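PDB 6KSU: Alpha/beta hydrolase from Streptomyces albidoflavus, which probably cyclises a non-ribosomally made peptide by heterochiral macrolactamization, as a stand-alone cyclase of the penicillin-binding-protein type. Local coordinates for residues 379-389 with 426-434; 415-424 with 435-443. All coordinates share one frame; numbering follows the deposited sequence.

Contact 1 (379-389 with 426-434); sequences PVPDSAPLAPD and SLHEDDLFV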
ATOM      1  N   PRO A 379      -7.074 -14.859   9.432  1.00 47.75           N
ATOM      2  CA  PRO A 379      -7.862 -15.886  10.117  1.00 50.46           C
ATOM      3  C   PRO A 379      -6.972 -17.006  10.634  1.00 47.78           C
ATOM      4  O   PRO A 379      -5.943 -17.345  10.045  1.00 44.04           O
ATOM      5  CB  PRO A 379      -8.812 -16.395   9.030  1.00 56.82           C
ATOM      6  CG  PRO A 379      -8.096 -16.089   7.747  1.00 55.10           C
ATOM      7  CD  PRO A 379      -7.367 -14.802   7.990  1.00 49.82           C
ATOM      8  N   VAL A 380      -7.374 -17.571  11.760  1.00 48.04           N
ATOM      9  CA  VAL A 380      -6.778 -18.794  12.285  1.00 52.86           C
ATOM     10  C   VAL A 380      -7.836 -19.889  12.184  1.00 54.79           C
ATOM     11  O   VAL A 380      -8.961 -19.699  12.667  1.00 50.85           O
ATOM     12  CB  VAL A 380      -6.287 -18.612  13.730  1.00 52.16           C
ATOM     13  CG1 VAL A 380      -5.568 -19.861  14.209  1.00 46.51           C
ATOM     14  CG2 VAL A 380      -5.372 -17.399  13.820  1.00 50.09           C
ATOM     15  N   PRO A 381      -7.538 -21.024  11.551  1.00 53.87           N
ATOM     16  CA  PRO A 381      -8.589 -22.015  11.259  1.00 51.74           C
ATOM     17  C   PRO A 381      -9.013 -22.787  12.502  1.00 56.41           C
ATOM     18  O   PRO A 381      -8.171 -23.278  13.259  1.00 54.40           O
ATOM     19  CB  PRO A 381      -7.927 -22.942  10.231  1.00 48.69           C
ATOM     20  CG  PRO A 381      -6.699 -22.213   9.764  1.00 46.11           C
ATOM     21  CD  PRO A 381      -6.260 -21.361  10.904  1.00 47.81           C
ATOM     22  N   ASP A 382     -10.334 -22.902  12.694  1.00 59.95           N
ATOM     23  CA  ASP A 382     -10.874 -23.668  13.817  1.00 62.48           C
ATOM     24  C   ASP A 382     -10.628 -25.157  13.637  1.00 63.74           C
ATOM     25  O   ASP A 382     -10.278 -25.861  14.591  1.00 68.66           O
ATOM     26  CB  ASP A 382     -12.386 -23.454  13.956  1.00 67.24           C
ATOM     27  CG  ASP A 382     -12.792 -22.001  13.934  1.00 66.71           C
ATOM     28  OD1 ASP A 382     -13.999 -21.738  14.128  1.00 67.82           O
ATOM     29  OD2 ASP A 382     -11.928 -21.128  13.718  1.00 69.76           O
ATOM     30  N   SER A 383     -10.812 -25.644  12.414  1.00 65.79           N
ATOM     31  CA  SER A 383     -11.010 -27.049  12.112  1.00 59.37           C
ATOM     32  C   SER A 383      -9.682 -27.794  12.011  1.00 56.11           C
ATOM     33  O   SER A 383      -8.598 -27.207  11.986  1.00 53.89           O
ATOM     34  CB  SER A 383     -11.779 -27.187  10.804  1.00 58.98           C
ATOM     35  OG  SER A 383     -11.034 -26.616   9.740  1.00 62.35           O
ATOM     36  N   ALA A 384      -9.795 -29.121  11.950  1.00 53.38           N
ATOM     37  CA  ALA A 384      -8.693 -30.036  11.730  1.00 50.22           C
ATOM     38  C   ALA A 384      -8.304 -30.039  10.254  1.00 46.11           C
ATOM     39  O   ALA A 384      -9.129 -29.730   9.393  1.00 56.87           O
ATOM     40  CB  ALA A 384      -9.087 -31.443  12.167  1.00 46.96           C
ATOM     41  N   PRO A 385      -7.053 -30.363   9.938  1.00 39.64           N
ATOM     42  CA  PRO A 385      -6.626 -30.373   8.534  1.00 40.85           C
ATOM     43  C   PRO A 385      -7.454 -31.348   7.712  1.00 45.05           C
ATOM     44  O   PRO A 385      -7.778 -32.447   8.163  1.00 43.51           O
ATOM     45  CB  PRO A 385      -5.163 -30.821   8.605  1.00 36.43           C
ATOM     46  CG  PRO A 385      -4.742 -30.567  10.004  1.00 39.91           C
ATOM     47  CD  PRO A 385      -5.959 -30.731  10.849  1.00 36.91           C
ATOM     48  N   LEU A 386      -7.794 -30.936   6.493  1.00 35.96           N
ATOM     49  CA  LEU A 386      -8.515 -31.819   5.599  1.00 37.11           C
ATOM     50  C   LEU A 386      -7.579 -32.871   5.010  1.00 41.96           C
ATOM     51  O   LEU A 386      -6.350 -32.766   5.080  1.00 39.75           O
ATOM     52  CB  LEU A 386      -9.172 -31.041   4.462  1.00 36.59           C
ATOM     53  CG  LEU A 386      -9.971 -29.802   4.827  1.00 41.35           C
ATOM     54  CD1 LEU A 386     -10.265 -29.011   3.572  1.00 37.80           C
ATOM     55  CD2 LEU A 386     -11.233 -30.196   5.568  1.00 44.33           C
ATOM     56  N   ALA A 387      -8.196 -33.889   4.415  1.00 40.60           N
ATOM     57  CA  ALA A 387      -7.462 -34.900   3.671  1.00 43.35           C
ATOM     58  C   ALA A 387      -6.671 -34.248   2.543  1.00 40.23           C
ATOM     59  O   ALA A 387      -7.175 -33.348   1.865  1.00 43.94           O
ATOM     60  CB  ALA A 387      -8.426 -35.942   3.097  1.00 44.62           C
ATOM     61  N   PRO A 388      -5.429 -34.662   2.320  1.00 41.18           N
ATOM     62  CA  PRO A 388      -4.632 -34.035   1.258  1.00 43.69           C
ATOM     63  C   PRO A 388      -5.266 -34.310  -0.096  1.00 49.01           C
ATOM     64  O   PRO A 388      -5.387 -35.461  -0.514  1.00 54.61           O
ATOM     65  CB  PRO A 388      -3.255 -34.694   1.399  1.00 45.98           C
ATOM     66  CG  PRO A 388      -3.481 -35.935   2.220  1.00 45.68           C
ATOM     67  CD  PRO A 388      -4.723 -35.751   3.021  1.00 40.01           C
ATOM     68  N   ASP A 389      -5.703 -33.249  -0.763  1.00 47.67           N
ATOM     69  CA  ASP A 389      -6.343 -33.371  -2.064  1.00 55.52           C
ATOM     70  C   ASP A 389      -5.272 -33.260  -3.143  1.00 57.09           C
ATOM     71  O   ASP A 389      -4.592 -32.232  -3.242  1.00 52.24           O
ATOM     72  CB  ASP A 389      -7.416 -32.295  -2.233  1.00 56.58           C
ATOM     73  CG  ASP A 389      -8.369 -32.592  -3.379  1.00 67.64           C
ATOM     74  OD1 ASP A 389      -9.537 -32.946  -3.106  1.00 72.58           O
ATOM     75  OD2 ASP A 389      -7.953 -32.472  -4.554  1.00 69.56           O
ATOM     76  N   SER A 426      -0.989 -27.531   5.152  1.00 27.00           N
ATOM     77  CA  SER A 426      -2.204 -28.035   5.777  1.00 26.83           C
ATOM     78  C   SER A 426      -3.398 -27.397   5.097  1.00 29.27           C
ATOM     79  O   SER A 426      -3.488 -26.164   5.030  1.00 27.64           O
ATOM     80  CB  SER A 426      -2.255 -27.729   7.268  1.00 25.50           C
ATOM     81  OG  SER A 426      -1.306 -28.481   7.958  1.00 31.25           O
ATOM     82  N   LEU A 427      -4.301 -28.234   4.590  1.00 30.92           N
ATOM     83  CA  LEU A 427      -5.534 -27.770   3.968  1.00 31.09           C
ATOM     84  C   LEU A 427      -6.634 -27.718   5.017  1.00 34.98           C
ATOM     85  O   LEU A 427      -6.782 -28.655   5.811  1.00 37.43           O
ATOM     86  CB  LEU A 427      -5.938 -28.696   2.826  1.00 32.07           C
ATOM     87  CG  LEU A 427      -5.060 -28.658   1.575  1.00 31.55           C
ATOM     88  CD1 LEU A 427      -5.710 -29.435   0.468  1.00 39.92           C
ATOM     89  CD2 LEU A 427      -4.795 -27.216   1.146  1.00 31.59           C
ATOM     90  N   HIS A 428      -7.397 -26.627   5.023  1.00 31.96           N
ATOM     91  CA  HIS A 428      -8.410 -26.374   6.041  1.00 33.98           C
ATOM     92  C   HIS A 428      -9.730 -26.029   5.367  1.00 32.05           C
ATOM     93  O   HIS A 428      -9.811 -25.899   4.142  1.00 26.94           O
ATOM     94  CB  HIS A 428      -7.977 -25.247   6.990  1.00 32.66           C
ATOM     95  CG  HIS A 428      -7.030 -25.698   8.054  1.00 28.58           C
ATOM     96  ND1 HIS A 428      -5.663 -25.561   7.937  1.00 32.01           N
ATOM     97  CD2 HIS A 428      -7.245 -26.321   9.235  1.00 36.00           C
ATOM     98  CE1 HIS A 428      -5.079 -26.060   9.011  1.00 31.20           C
ATOM     99  NE2 HIS A 428      -6.016 -26.539   9.810  1.00 35.26           N
ATOM    100  N   GLU A 429     -10.766 -25.861   6.185  1.00 34.61           N
ATOM    101  CA  GLU A 429     -12.096 -25.569   5.667  1.00 39.41           C
ATOM    102  C   GLU A 429     -12.162 -24.147   5.117  1.00 39.44           C
ATOM    103  O   GLU A 429     -11.308 -23.299   5.398  1.00 37.77           O
ATOM    104  CB  GLU A 429     -13.148 -25.779   6.757  1.00 42.07           C
ATOM    105  CG  GLU A 429     -13.530 -27.266   6.938  1.00 50.25           C
ATOM    106  CD  GLU A 429     -14.599 -27.500   7.999  1.00 53.23           C
ATOM    107  OE1 GLU A 429     -15.737 -27.005   7.824  1.00 56.31           O
ATOM    108  OE2 GLU A 429     -14.310 -28.196   8.999  1.00 53.84           O
ATOM    109  N   ASP A 430     -13.196 -23.896   4.312  1.00 35.27           N
ATOM    110  CA  ASP A 430     -13.378 -22.627   3.610  1.00 38.73           C
ATOM    111  C   ASP A 430     -12.224 -22.341   2.647  1.00 38.17           C
ATOM    112  O   ASP A 430     -11.949 -21.177   2.318  1.00 41.62           O
ATOM    113  CB  ASP A 430     -13.566 -21.461   4.587  1.00 39.96           C
ATOM    114  CG  ASP A 430     -14.814 -21.615   5.448  1.00 49.77           C
ATOM    115  OD1 ASP A 430     -15.863 -22.064   4.920  1.00 50.09           O
ATOM    116  OD2 ASP A 430     -14.741 -21.294   6.659  1.00 49.85           O
ATOM    117  N   ASP A 431     -11.560 -23.404   2.178  1.00 27.42           N
ATOM    118  CA  ASP A 431     -10.431 -23.326   1.248  1.00 29.23           C
ATOM    119  C   ASP A 431      -9.240 -22.570   1.851  1.00 33.17           C
ATOM    120  O   ASP A 431      -8.412 -22.021   1.124  1.00 25.55           O
ATOM    121  CB  ASP A 431     -10.840 -22.687  -0.097  1.00 35.95           C
ATOM    122  CG  ASP A 431     -11.537 -23.678  -1.066  1.00 38.42           C
ATOM    123  OD1 ASP A 431     -12.250 -23.207  -1.981  1.00 42.98           O
ATOM    124  OD2 ASP A 431     -11.379 -24.912  -0.929  1.00 38.49           O
ATOM    125  N   LEU A 432      -9.129 -22.536   3.174  1.00 31.19           N
ATOM    126  CA  LEU A 432      -7.955 -21.959   3.802  1.00 33.14           C
ATOM    127  C   LEU A 432      -6.783 -22.937   3.776  1.00 32.33           C
ATOM    128  O   LEU A 432      -6.945 -24.144   3.588  1.00 28.01           O
ATOM    129  CB  LEU A 432      -8.261 -21.565   5.246  1.00 36.55           C
ATOM    130  CG  LEU A 432      -8.899 -20.193   5.447  1.00 44.53           C
ATOM    131  CD1 LEU A 432      -9.925 -20.222   6.581  1.00 46.94           C
ATOM    132  CD2 LEU A 432      -7.796 -19.186   5.718  1.00 41.33           C
ATOM    133  N   PHE A 433      -5.584 -22.398   3.985  1.00 32.26           N
ATOM    134  CA  PHE A 433      -4.412 -23.242   4.125  1.00 26.52           C
ATOM    135  C   PHE A 433      -3.366 -22.510   4.935  1.00 31.35           C
ATOM    136  O   PHE A 433      -3.249 -21.279   4.875  1.00 27.17           O
ATOM    137  CB  PHE A 433      -3.805 -23.647   2.782  1.00 26.77           C
ATOM    138  CG  PHE A 433      -3.068 -22.539   2.075  1.00 29.70           C
ATOM    139  CD1 PHE A 433      -3.660 -21.866   1.014  1.00 29.62           C
ATOM    140  CD2 PHE A 433      -1.770 -22.187   2.444  1.00 32.30           C
ATOM    141  CE1 PHE A 433      -2.983 -20.880   0.342  1.00 27.65           C
ATOM    142  CE2 PHE A 433      -1.096 -21.178   1.789  1.00 31.88           C
ATOM    143  CZ  PHE A 433      -1.692 -20.528   0.738  1.00 30.01           C
ATOM    144  N   VAL A 434      -2.581 -23.292   5.660  1.00 27.89           N
ATOM    145  CA  VAL A 434      -1.413 -22.805   6.374  1.00 23.97           C
ATOM    146  C   VAL A 434      -0.213 -23.616   5.905  1.00 30.57           C
ATOM    147  O   VAL A 434      -0.267 -24.855   5.873  1.00 28.59           O
ATOM    148  CB  VAL A 434      -1.611 -22.926   7.888  1.00 29.69           C
ATOM    149  CG1 VAL A 434      -0.314 -22.605   8.638  1.00 27.23           C
ATOM    150  CG2 VAL A 434      -2.736 -22.023   8.327  1.00 28.69           C
TER
HETATM  151  O   HOH W   1      -4.080 -30.958   4.844  1.00 31.67           O
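Leu386 N donates a short, nearly straight hydrogen bond (2.6 Å, 165° at the hydrogen) to Leu427 O, where the irregular segment 379-389 runs past the end of strand 420-427. Pro385 CA lies 3.2 Å from the same Leu427 O as a C-H···O contact, and a water joins the two backbones again, donating to Leu386 O and accepting from Leu427 N. The His428 ring lies between two prolines: Pro381 CB sits over one face in a CH-pi contact, 3.8 Å from the ring centroid, and the backbone CA of Pro385 lies over the opposite face. At the ring edge Ser383 O approaches His428 CD2 to 3.2 Å. These contacts lie along one side of the tight turn between strands 420-427 and 432-437, a hairpin of the small C-terminal antiparallel barrel, across which the linker from helix 355-365 passes. With CG anti to its carbonyl carbon (chi1 -48°), Leu386 lays CD1 against His428 O, while CD2 meets Glu429 CG at 4.0 Å, the two side chains crossing at about a right angle. Nearer the start of the linker, Pro379 CG touches Leu432 CD2 at 3.7 Å, and Phe302 borders both residues.

Contact 2 (415-424 with 435-443); sequences LTRESYSDYR and ARSGEPGAL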
ATOM      1  N   LEU A 415       4.501 -27.173  -0.070  1.00 26.03           N
ATOM      2  CA  LEU A 415       4.632 -25.967  -0.867  1.00 24.23           C
ATOM      3  C   LEU A 415       6.118 -25.715  -1.084  1.00 24.64           C
ATOM      4  O   LEU A 415       6.873 -25.608  -0.117  1.00 21.83           O
ATOM      5  CB  LEU A 415       3.965 -24.796  -0.152  1.00 26.30           C
ATOM      6  CG  LEU A 415       3.498 -23.601  -0.969  1.00 30.81           C
ATOM      7  CD1 LEU A 415       2.223 -23.954  -1.644  1.00 24.28           C
ATOM      8  CD2 LEU A 415       3.304 -22.402  -0.052  1.00 23.74           C
ATOM      9  N   THR A 416       6.542 -25.646  -2.340  1.00 26.23           N
ATOM     10  CA  THR A 416       7.949 -25.446  -2.644  1.00 27.12           C
ATOM     11  C   THR A 416       8.142 -24.079  -3.295  1.00 27.76           C
ATOM     12  O   THR A 416       7.221 -23.492  -3.875  1.00 22.55           O
ATOM     13  CB  THR A 416       8.502 -26.550  -3.553  1.00 27.86           C
ATOM     14  OG1 THR A 416       7.830 -26.506  -4.810  1.00 28.48           O
ATOM     15  CG2 THR A 416       8.277 -27.942  -2.933  1.00 28.03           C
ATOM     16  N   ARG A 417       9.370 -23.582  -3.183  1.00 30.40           N
ATOM     17  CA  ARG A 417       9.675 -22.183  -3.445  1.00 29.37           C
ATOM     18  C   ARG A 417      11.178 -22.056  -3.667  1.00 32.35           C
ATOM     19  O   ARG A 417      11.964 -22.509  -2.826  1.00 34.04           O
ATOM     20  CB  ARG A 417       9.191 -21.338  -2.270  1.00 31.68           C
ATOM     21  CG  ARG A 417       9.520 -19.869  -2.334  1.00 29.63           C
ATOM     22  CD  ARG A 417       8.819 -19.163  -1.177  1.00 35.15           C
ATOM     23  NE  ARG A 417       9.096 -17.737  -1.186  1.00 35.19           N
ATOM     24  CZ  ARG A 417       9.141 -16.972  -0.098  1.00 37.01           C
ATOM     25  NH1 ARG A 417       8.912 -17.494   1.100  1.00 33.60           N
ATOM     26  NH2 ARG A 417       9.408 -15.679  -0.214  1.00 34.92           N
ATOM     27  N   GLU A 418      11.563 -21.404  -4.773  1.00 33.14           N
ATOM     28  CA  GLU A 418      12.877 -21.564  -5.402  1.00 35.49           C
ATOM     29  C   GLU A 418      14.080 -21.699  -4.456  1.00 44.84           C
ATOM     30  O   GLU A 418      14.899 -22.612  -4.612  1.00 57.76           O
ATOM     31  CB  GLU A 418      13.123 -20.410  -6.375  1.00 38.53           C
ATOM     32  CG  GLU A 418      14.474 -20.495  -7.087  1.00 45.84           C
ATOM     33  CD  GLU A 418      14.381 -20.266  -8.582  1.00 60.63           C
ATOM     34  OE1 GLU A 418      15.438 -20.059  -9.222  1.00 60.89           O
ATOM     35  OE2 GLU A 418      13.253 -20.304  -9.120  1.00 70.21           O
ATOM     36  N   SER A 419      14.246 -20.801  -3.495  1.00 35.62           N
ATOM     37  CA  SER A 419      15.441 -20.890  -2.662  1.00 38.18           C
ATOM     38  C   SER A 419      15.103 -21.107  -1.198  1.00 41.94           C
ATOM     39  O   SER A 419      15.932 -20.823  -0.331  1.00 42.17           O
ATOM     40  CB  SER A 419      16.308 -19.640  -2.819  1.00 41.68           C
ATOM     41  OG  SER A 419      16.496 -19.337  -4.196  1.00 52.46           O
ATOM     42  N   TYR A 420      13.902 -21.595  -0.900  1.00 39.23           N
ATOM     43  CA  TYR A 420      13.468 -21.802   0.472  1.00 36.76           C
ATOM     44  C   TYR A 420      13.277 -23.281   0.738  1.00 38.80           C
ATOM     45  O   TYR A 420      13.003 -24.063  -0.180  1.00 34.11           O
ATOM     46  CB  TYR A 420      12.147 -21.088   0.779  1.00 34.92           C
ATOM     47  CG  TYR A 420      12.247 -19.600   0.945  1.00 35.71           C
ATOM     48  CD1 TYR A 420      11.802 -18.982   2.104  1.00 34.43           C
ATOM     49  CD2 TYR A 420      12.769 -18.807  -0.061  1.00 37.84           C
ATOM     50  CE1 TYR A 420      11.885 -17.606   2.255  1.00 37.57           C
ATOM     51  CE2 TYR A 420      12.857 -17.441   0.079  1.00 41.34           C
ATOM     52  CZ  TYR A 420      12.414 -16.844   1.239  1.00 40.23           C
ATOM     53  OH  TYR A 420      12.502 -15.476   1.371  1.00 45.02           O
ATOM     54  N   SER A 421      13.400 -23.643   2.016  1.00 33.99           N
ATOM     55  CA  SER A 421      12.931 -24.937   2.486  1.00 33.64           C
ATOM     56  C   SER A 421      11.465 -25.162   2.098  1.00 30.97           C
ATOM     57  O   SER A 421      10.666 -24.223   1.982  1.00 29.17           O
ATOM     58  CB  SER A 421      13.106 -25.030   4.004  1.00 32.49           C
ATOM     59  OG  SER A 421      14.480 -25.107   4.367  1.00 36.36           O
ATOM     60  N   ASP A 422      11.122 -26.421   1.859  1.00 27.58           N
ATOM     61  CA  ASP A 422       9.741 -26.788   1.598  1.00 29.19           C
ATOM     62  C   ASP A 422       8.868 -26.436   2.798  1.00 26.70           C
ATOM     63  O   ASP A 422       9.297 -26.532   3.948  1.00 29.58           O
ATOM     64  CB  ASP A 422       9.636 -28.288   1.302  1.00 27.03           C
ATOM     65  CG  ASP A 422      10.302 -28.679   0.007  1.00 26.91           C
ATOM     66  OD1 ASP A 422      10.810 -27.801  -0.717  1.00 25.22           O
ATOM     67  OD2 ASP A 422      10.298 -29.887  -0.305  1.00 37.97           O
ATOM     68  N   TYR A 423       7.633 -25.999   2.529  1.00 19.33           N
ATOM     69  CA  TYR A 423       6.664 -25.784   3.597  1.00 23.84           C
ATOM     70  C   TYR A 423       5.732 -26.998   3.692  1.00 27.86           C
ATOM     71  O   TYR A 423       5.311 -27.552   2.673  1.00 27.62           O
ATOM     72  CB  TYR A 423       5.816 -24.516   3.377  1.00 27.87           C
ATOM     73  CG  TYR A 423       6.505 -23.160   3.179  1.00 21.93           C
ATOM     74  CD1 TYR A 423       6.406 -22.149   4.144  1.00 23.50           C
ATOM     75  CD2 TYR A 423       7.189 -22.870   2.006  1.00 24.02           C
ATOM     76  CE1 TYR A 423       7.010 -20.897   3.948  1.00 26.73           C
ATOM     77  CE2 TYR A 423       7.777 -21.619   1.794  1.00 22.85           C
ATOM     78  CZ  TYR A 423       7.695 -20.649   2.763  1.00 27.80           C
ATOM     79  OH  TYR A 423       8.288 -19.435   2.526  1.00 32.69           O
ATOM     80  N   ARG A 424       5.411 -27.421   4.912  1.00 25.70           N
ATOM     81  CA  ARG A 424       4.329 -28.385   5.061  1.00 34.58           C
ATOM     82  C   ARG A 424       2.986 -27.671   4.882  1.00 34.18           C
ATOM     83  O   ARG A 424       2.726 -26.642   5.521  1.00 26.70           O
ATOM     84  CB  ARG A 424       4.394 -29.088   6.419  1.00 33.62           C
ATOM     85  CG  ARG A 424       5.765 -29.670   6.781  1.00 44.97           C
ATOM     86  CD  ARG A 424       5.637 -30.848   7.748  1.00 36.47           C
ATOM     87  NE  ARG A 424       4.854 -31.936   7.144  1.00 54.72           N
ATOM     88  CZ  ARG A 424       5.329 -33.145   6.815  1.00 56.90           C
ATOM     89  NH1 ARG A 424       6.605 -33.465   7.031  1.00 45.97           N
ATOM     90  NH2 ARG A 424       4.515 -34.043   6.263  1.00 50.15           N
ATOM     91  N   ALA A 435       0.850 -22.922   5.501  1.00 25.93           N
ATOM     92  CA  ALA A 435       2.102 -23.548   5.084  1.00 25.50           C
ATOM     93  C   ALA A 435       3.140 -23.266   6.165  1.00 27.84           C
ATOM     94  O   ALA A 435       3.498 -22.105   6.391  1.00 25.13           O
ATOM     95  CB  ALA A 435       2.569 -23.010   3.732  1.00 17.46           C
ATOM     96  N   ARG A 436       3.612 -24.305   6.841  1.00 27.76           N
ATOM     97  CA  ARG A 436       4.619 -24.128   7.883  1.00 28.21           C
ATOM     98  C   ARG A 436       5.991 -24.427   7.297  1.00 26.51           C
ATOM     99  O   ARG A 436       6.180 -25.468   6.666  1.00 26.22           O
ATOM    100  CB  ARG A 436       4.353 -25.004   9.109  1.00 28.97           C
ATOM    101  CG  ARG A 436       5.371 -24.748  10.272  1.00 43.60           C
ATOM    102  CD  ARG A 436       4.870 -23.841  11.444  1.00 44.75           C
ATOM    103  NE  ARG A 436       5.488 -22.505  11.462  1.00 50.30           N
ATOM    104  CZ  ARG A 436       5.478 -21.670  12.504  1.00 39.04           C
ATOM    105  NH1 ARG A 436       4.903 -22.018  13.644  1.00 42.86           N
ATOM    106  NH2 ARG A 436       6.066 -20.495  12.414  1.00 42.27           N
ATOM    107  N   SER A 437       6.938 -23.504   7.489  1.00 26.40           N
ATOM    108  CA  SER A 437       8.256 -23.638   6.878  1.00 27.24           C
ATOM    109  C   SER A 437       9.125 -24.631   7.617  1.00 29.22           C
ATOM    110  O   SER A 437       9.059 -24.742   8.842  1.00 24.82           O
ATOM    111  CB  SER A 437       9.011 -22.326   6.851  1.00 30.00           C
ATOM    112  OG  SER A 437      10.252 -22.577   6.218  1.00 32.59           O
ATOM    113  N   GLY A 438       9.957 -25.348   6.853  1.00 27.65           N
ATOM    114  CA  GLY A 438      10.905 -26.267   7.459  1.00 32.77           C
ATOM    115  C   GLY A 438      12.115 -25.587   8.063  1.00 34.93           C
ATOM    116  O   GLY A 438      12.850 -26.214   8.828  1.00 32.15           O
ATOM    117  N   GLU A 439      12.340 -24.318   7.721  1.00 33.04           N
ATOM    118  CA  GLU A 439      13.354 -23.504   8.368  1.00 34.86           C
ATOM    119  C   GLU A 439      12.685 -22.507   9.309  1.00 31.99           C
ATOM    120  O   GLU A 439      11.866 -21.690   8.851  1.00 27.02           O
ATOM    121  CB  GLU A 439      14.203 -22.779   7.326  1.00 32.29           C
ATOM    122  CG  GLU A 439      13.436 -21.995   6.257  1.00 34.01           C
ATOM    123  CD  GLU A 439      14.347 -21.428   5.180  1.00 33.33           C
ATOM    124  OE1 GLU A 439      14.780 -22.172   4.269  1.00 36.65           O
ATOM    125  OE2 GLU A 439      14.665 -20.236   5.263  1.00 29.25           O
ATOM    126  N   PRO A 440      13.011 -22.530  10.611  1.00 36.48           N
ATOM    127  CA  PRO A 440      12.294 -21.683  11.590  1.00 36.44           C
ATOM    128  C   PRO A 440      12.527 -20.187  11.424  1.00 31.46           C
ATOM    129  O   PRO A 440      11.758 -19.387  11.977  1.00 28.58           O
ATOM    130  CB  PRO A 440      12.849 -22.171  12.935  1.00 35.30           C
ATOM    131  CG  PRO A 440      14.243 -22.664  12.588  1.00 31.22           C
ATOM    132  CD  PRO A 440      14.096 -23.306  11.243  1.00 31.48           C
ATOM    133  N   GLY A 441      13.565 -19.774  10.718  1.00 29.90           N
ATOM    134  CA  GLY A 441      13.640 -18.344  10.517  1.00 28.60           C
ATOM    135  C   GLY A 441      12.792 -17.832   9.374  1.00 32.24           C
ATOM    136  O   GLY A 441      12.902 -16.668   8.987  1.00 22.86           O
ATOM    137  N   ALA A 442      11.955 -18.671   8.779  1.00 31.11           N
ATOM    138  CA  ALA A 442      11.138 -18.203   7.675  1.00 30.09           C
ATOM    139  C   ALA A 442       9.691 -18.061   8.124  1.00 25.63           C
ATOM    140  O   ALA A 442       9.234 -18.748   9.039  1.00 24.97           O
ATOM    141  CB  ALA A 442      11.256 -19.137   6.472  1.00 27.79           C
ATOM    142  N   LEU A 443       8.966 -17.144   7.466  1.00 26.42           N
ATOM    143  CA  LEU A 443       7.621 -17.028   8.008  1.00 27.46           C
ATOM    144  C   LEU A 443       6.688 -18.068   7.391  1.00 26.51           C
ATOM    145  O   LEU A 443       6.837 -18.434   6.216  1.00 20.50           O
ATOM    146  CB  LEU A 443       7.078 -15.642   7.750  1.00 26.14           C
ATOM    147  CG  LEU A 443       7.963 -14.503   8.253  1.00 33.65           C
ATOM    148  CD1 LEU A 443       7.599 -13.187   7.548  1.00 31.21           C
ATOM    149  CD2 LEU A 443       7.865 -14.386   9.780  1.00 29.20           C
TER
HETATM  150  O   HOH W   2      10.787 -22.126   3.733  1.00 35.89           O
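Glu439 OE1 is gripped twice by Ser421, whose backbone N and OG each donate to it at 3.0 Å. The two donors meet the carboxylate differently: the hydroxyl meets the anti lone pair of OE1, the one turned from the other carboxylate oxygen, whereas the amide comes from above the carboxylate plane, 42° out of it, along a nearly straight N-H direction. Glu439 can reach back because its CG stands between the backbone N and the carbonyl carbon (chi1 51°) and the chain then runs extended. Ser437 OG accepts from Glu439 N, an ST turn that shapes the backbone just before this carboxylate, and a water links the same hydroxyl to Ser421 O.

Further along the strands, Arg424 and Arg436 form an antiparallel hydrogen-bonded pair, with Arg424 N to Arg436 O at 2.7 Å and Arg436 N to Arg424 O at 2.8 Å; Gly438 N adds a longer bond, 3.2 Å, to Asp422 O. Tyr423 and Ser437, the adjoining non-hydrogen-bonded pair, put their side chains on the other face of the sheet. There Tyr423 CB packs on Ala435 CB at 3.6 Å, and Leu415 CD2 touches that methyl from the next strand. Ser437 CA approaches the Tyr423 ring obliquely, 3.6 Å from CD1, and Leu443 O lies in plane at the ring's edge, 3.4 Å from CE1. Ile445 borders both Tyr423 and Ala435. Beyond the ring, Arg417 NH1 sits over the Tyr420 ring, offset toward its rim, and the CD1 edge of Tyr420 is near Ala442 CB. Strand 413-417 turns through a type I beta turn into 420-427, which pairs with 432-437: three successive strands of an antiparallel up-and-down meander, here part of an eight-stranded closed barrel.

How the contacts relate
From the N terminus, the chain leaves helix 355-365 and enters the 379-389 linker, which leads to the first barrel strand, 394-398. Strands 394-398, 401-407 and 413-417 follow before 420-427 and 432-437 form the hairpin used by both contacts. Contact 1 closes a loop of 36 intervening residues when the turn of that hairpin comes back against the linker; contact 2 closes one of only ten, at the open end of the same hairpin, away from its turn. Their segments alternate along the chain, so the two loops cross, and their centres lie 18 Å apart. Contact 2 ties neighbouring strands within the barrel, whereas contact 1 lays the linker leading into the barrel against the outside of the hairpin near its turn.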